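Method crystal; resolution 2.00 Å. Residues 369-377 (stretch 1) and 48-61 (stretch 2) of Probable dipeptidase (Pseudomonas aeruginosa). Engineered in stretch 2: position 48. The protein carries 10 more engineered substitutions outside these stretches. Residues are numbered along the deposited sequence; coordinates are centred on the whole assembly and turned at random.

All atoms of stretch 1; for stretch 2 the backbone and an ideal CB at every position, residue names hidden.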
# COMPACT_ATOMS: atom_id res chain seq x y z
N TRP A 369 0.20 11.46 12.51
CA TRP A 369 0.10 9.98 12.43
C TRP A 369 1.39 9.42 11.88
O TRP A 369 1.51 9.16 10.70
CB TRP A 369 -1.08 9.54 11.55
CG TRP A 369 -1.35 8.04 11.47
CD1 TRP A 369 -1.13 7.11 12.46
CD2 TRP A 369 -1.89 7.30 10.35
NE1 TRP A 369 -1.50 5.85 12.02
CE2 TRP A 369 -1.99 5.95 10.74
CE3 TRP A 369 -2.33 7.67 9.05
CZ2 TRP A 369 -2.49 4.96 9.89
CZ3 TRP A 369 -2.84 6.70 8.22
CH2 TRP A 369 -2.91 5.34 8.64
N LYS A 370 2.34 9.17 12.78
CA LYS A 370 3.69 8.90 12.36
C LYS A 370 4.08 7.45 12.56
O LYS A 370 5.11 7.00 12.06
CB LYS A 370 4.67 9.84 13.08
CG LYS A 370 4.93 9.50 14.55
CD LYS A 370 5.89 10.53 15.14
CE LYS A 370 5.72 10.62 16.64
NZ LYS A 370 6.46 9.53 17.35
N ASP A 371 3.26 6.74 13.33
CA ASP A 371 3.42 5.30 13.49
C ASP A 371 2.11 4.67 14.02
O ASP A 371 1.12 5.38 14.25
CB ASP A 371 4.68 4.98 14.34
CG ASP A 371 4.57 5.46 15.79
OD1 ASP A 371 3.47 5.33 16.40
OD2 ASP A 371 5.58 5.98 16.31
N VAL A 372 2.10 3.36 14.19
CA VAL A 372 0.85 2.64 14.48
C VAL A 372 0.27 2.98 15.84
O VAL A 372 -0.89 2.69 16.11
CB VAL A 372 0.95 1.08 14.36
CG1 VAL A 372 1.22 0.69 12.90
CG2 VAL A 372 2.03 0.53 15.30
N SER A 373 1.10 3.60 16.70
CA SER A 373 0.67 3.93 18.05
C SER A 373 -0.26 5.15 18.01
O SER A 373 -0.95 5.44 19.01
CB SER A 373 1.88 4.19 18.97
OG SER A 373 2.37 5.50 18.82
N GLU A 374 -0.28 5.84 16.87
CA GLU A 374 -1.02 7.12 16.70
C GLU A 374 -2.35 7.02 15.90
O GLU A 374 -2.99 8.04 15.55
CB GLU A 374 -0.08 8.19 16.12
CG GLU A 374 0.96 8.70 17.13
CD GLU A 374 1.78 9.90 16.66
OE1 GLU A 374 1.76 10.29 15.47
OE2 GLU A 374 2.48 10.49 17.52
N ILE A 375 -2.81 5.80 15.66
CA ILE A 375 -4.08 5.61 14.89
C ILE A 375 -5.28 6.37 15.45
O ILE A 375 -6.16 6.80 14.70
CB ILE A 375 -4.43 4.11 14.70
CG1 ILE A 375 -4.75 3.42 16.05
CG2 ILE A 375 -3.28 3.39 13.97
CD1 ILE A 375 -5.65 2.14 15.90
N ARG A 376 -5.35 6.55 16.78
CA ARG A 376 -6.50 7.20 17.37
C ARG A 376 -6.57 8.68 17.02
O ARG A 376 -7.62 9.29 17.11
CB ARG A 376 -6.55 6.96 18.89
CG ARG A 376 -6.56 5.45 19.21
CD ARG A 376 -6.48 5.12 20.68
NE ARG A 376 -5.23 5.62 21.24
CZ ARG A 376 -4.76 5.32 22.43
NH1 ARG A 376 -5.44 4.49 23.24
NH2 ARG A 376 -3.63 5.86 22.82
N ASN A 377 -5.42 9.25 16.66
CA ASN A 377 -5.34 10.60 16.09
C ASN A 377 -6.15 10.72 14.79
O ASN A 377 -6.76 11.75 14.55
CB ASN A 377 -3.88 10.97 15.81
CG ASN A 377 -3.11 11.30 17.07
OD1 ASN A 377 -3.67 11.27 18.18
ND2 ASN A 377 -1.82 11.65 16.90
N UNK A 48 11.25 1.47 13.75
CA UNK A 48 10.33 1.40 12.63
C UNK A 48 8.98 1.98 12.97
O UNK A 48 8.77 2.51 14.06
CB UNK A 48 10.17 -0.05 12.17
N UNK A 49 8.03 1.86 12.03
CA UNK A 49 6.71 2.42 12.25
C UNK A 49 5.74 1.38 12.79
O UNK A 49 4.61 1.70 13.10
CB UNK A 49 6.17 3.02 10.95
N UNK A 50 6.19 0.13 12.89
CA UNK A 50 5.40 -0.93 13.47
C UNK A 50 6.23 -1.84 14.41
O UNK A 50 7.28 -2.37 14.03
CB UNK A 50 4.77 -1.76 12.35
N UNK A 51 5.68 -2.07 15.60
CA UNK A 51 6.15 -3.15 16.50
C UNK A 51 5.03 -3.49 17.46
O UNK A 51 4.00 -2.83 17.44
CB UNK A 51 7.41 -2.74 17.27
N UNK A 52 5.21 -4.51 18.31
CA UNK A 52 4.11 -4.92 19.18
C UNK A 52 3.79 -3.89 20.27
O UNK A 52 2.65 -3.77 20.70
CB UNK A 52 4.45 -6.26 19.83
N UNK A 53 4.80 -3.15 20.70
CA UNK A 53 4.65 -2.06 21.67
C UNK A 53 3.82 -0.90 21.12
O UNK A 53 2.84 -0.46 21.76
CB UNK A 53 6.03 -1.55 22.10
N UNK A 54 4.19 -0.40 19.94
CA UNK A 54 3.45 0.73 19.33
C UNK A 54 2.00 0.30 19.07
O UNK A 54 1.09 1.05 19.34
CB UNK A 54 4.11 1.19 18.03
N UNK A 55 1.80 -0.94 18.60
CA UNK A 55 0.46 -1.42 18.23
C UNK A 55 -0.44 -1.60 19.42
O UNK A 55 -1.63 -1.30 19.33
CB UNK A 55 0.56 -2.75 17.47
N UNK A 56 0.12 -2.10 20.53
CA UNK A 56 -0.61 -2.22 21.79
C UNK A 56 -1.04 -0.87 22.33
O UNK A 56 -2.16 -0.72 22.82
CB UNK A 56 0.25 -2.94 22.83
N UNK A 57 -0.15 0.12 22.25
CA UNK A 57 -0.40 1.49 22.68
C UNK A 57 -1.52 2.14 21.88
O UNK A 57 -2.40 2.81 22.44
CB UNK A 57 0.88 2.32 22.56
N UNK A 58 -1.47 1.99 20.56
CA UNK A 58 -2.47 2.57 19.69
C UNK A 58 -3.73 1.76 19.69
O UNK A 58 -4.77 2.27 19.29
CB UNK A 58 -1.93 2.70 18.26
N UNK A 59 -3.65 0.48 20.09
CA UNK A 59 -4.80 -0.45 19.97
C UNK A 59 -5.09 -0.86 18.51
O UNK A 59 -6.23 -1.13 18.17
CB UNK A 59 -6.05 0.20 20.57
N UNK A 60 -4.06 -0.88 17.66
CA UNK A 60 -4.19 -1.44 16.30
C UNK A 60 -4.39 -2.93 16.43
O UNK A 60 -3.54 -3.60 17.01
CB UNK A 60 -2.97 -1.13 15.43
N UNK A 61 -5.49 -3.45 15.88
CA UNK A 61 -5.79 -4.88 15.99
C UNK A 61 -4.95 -5.73 15.04
O UNK A 61 -4.63 -6.88 15.34
CB UNK A 61 -7.28 -5.12 15.71

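Position 48 has an ideal CB directed away from stretch 1, with nothing of it within 5.5 Å, so almost any residue would fit; the deposited one is Gly-48, an engineered substitution.

At 49 the CB points sideways, 4.3 Å from Lys-370 O. Val-372 N donates to the carbonyl O of this residue (3.2 Å, 156°). A long side chain with a donor would suit the free acceptor, whether amide or basic. The residue is Gln-49, whose NE2 donates to Lys-370 O at 3.0 Å.

Position 50 places its CB 4.3 Å from Val-372 CG1, favouring an apolar residue. Leu-50 brings CD1 to 4.1 Å from Val-372 CG2.

Positions 51, 52 and 53 have no atom of stretch 1 within 5.5 Å of their ideal CB. Position 51 precedes a helix, where Asp, Ser, Thr or Asn commonly cap; Asp-51 OD1 accepts from the N of residue 54 at 2.7 Å. At 52 and 53 stretch 1 sets no limit, so many helix-compatible residues would suit; they are Leu-52 and Val-53.

At 54 the CB points toward stretch 1, a tight 3.5 Å from Val-372 CG2 and 4.5 Å from Asp-371 OD1. An unbranched aliphatic stem would pass, and the carboxylate nearby makes a basic end plausible. Lys-54 packs its CB against Val-372 CG2, but its end leads away and NZ forms a salt bridge with Asp-51 OD2 (2.6 Å).

Position 55, sideways and 4.2 Å from Val-372 CG2, accepts a small apolar group: Ala-55. Position 56 points away into room enough for many residues; it is Gly-56.

At 57 the CB points sideways, 4.2 Å from Ser-373 CB, suiting a long or polar chain. Arg-57 lays one guanidinium face over that CB; a water accepts weakly from its NH1 (2.6 Å) and donates to Ser-373 OG (2.8 Å).

At 58 the ideal CB would lie 2.4 Å from Val-372 O and 2.9 Å from Ser-373 CA, both clashes, so glycine alone is compatible. Gly-58 lets its CA approach Ser-373 O to 3.3 Å and lie over one face of the Arg-376 guanidinium.

Position 59 leaves the helix with phi/psi of 72/29, which favours Gly or Asn without excluding others. Arg-59 occupies it, its end leading away.

At 60 the CB points toward stretch 1, 4.3 Å from Ile-375 CD1, so Leu, Ile, Val or Met would suit. Leu-60 sets CD2 3.6 Å from Val-372 CG1 and CD1 4.3 Å from Ile-375 CD1.

Position 61 points away, so most residues suit: Ser-61.

Stretch 2 48-61: GQLDLVKAGRGRLS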
# COMPACT_ATOMS: atom_id res chain seq x y z
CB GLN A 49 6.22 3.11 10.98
CG GLN A 49 6.98 4.39 10.73
CD GLN A 49 6.66 5.02 9.38
OE1 GLN A 49 6.81 4.40 8.34
NE2 GLN A 49 6.25 6.28 9.40
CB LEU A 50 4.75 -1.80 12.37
CG LEU A 50 4.15 -3.17 12.79
CD1 LEU A 50 2.83 -3.09 13.66
CD2 LEU A 50 3.96 -4.13 11.61
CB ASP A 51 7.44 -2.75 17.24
CG ASP A 51 7.34 -1.38 17.87
OD1 ASP A 51 6.54 -1.20 18.83
OD2 ASP A 51 8.10 -0.47 17.42
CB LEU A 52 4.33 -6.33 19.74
CG LEU A 52 4.42 -7.50 18.75
CD1 LEU A 52 4.82 -8.78 19.49
CD2 LEU A 52 3.14 -7.73 17.97
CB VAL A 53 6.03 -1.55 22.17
CG1 VAL A 53 5.85 -0.36 23.15
CG2 VAL A 53 6.82 -2.69 22.85
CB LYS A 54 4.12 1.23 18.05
CG LYS A 54 5.49 1.90 18.25
CD LYS A 54 6.10 2.30 16.91
CE LYS A 54 7.40 3.03 17.06
NZ LYS A 54 8.43 2.06 17.53
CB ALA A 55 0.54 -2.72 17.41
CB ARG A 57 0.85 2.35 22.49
CG ARG A 57 1.47 2.88 23.76
CD ARG A 57 2.45 4.01 23.44
NE ARG A 57 3.67 3.54 22.78
CZ ARG A 57 4.31 4.21 21.82
NH1 ARG A 57 3.85 5.38 21.38
NH2 ARG A 57 5.41 3.72 21.28
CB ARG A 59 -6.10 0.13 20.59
CG ARG A 59 -6.00 0.62 22.04
CD ARG A 59 -5.58 -0.50 23.00
NE ARG A 59 -6.44 -1.69 22.94
CZ ARG A 59 -7.46 -1.96 23.76
NH1 ARG A 59 -8.14 -3.08 23.60
NH2 ARG A 59 -7.79 -1.13 24.77
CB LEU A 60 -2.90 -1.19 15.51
CG LEU A 60 -2.97 -1.61 14.03
CD1 LEU A 60 -4.11 -0.94 13.27
CD2 LEU A 60 -1.63 -1.39 13.31
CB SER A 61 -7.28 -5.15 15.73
OG SER A 61 -8.08 -4.24 16.48
O HOH W 1 2.34 7.41 20.93
O HOH W 2 -3.54 2.30 25.07
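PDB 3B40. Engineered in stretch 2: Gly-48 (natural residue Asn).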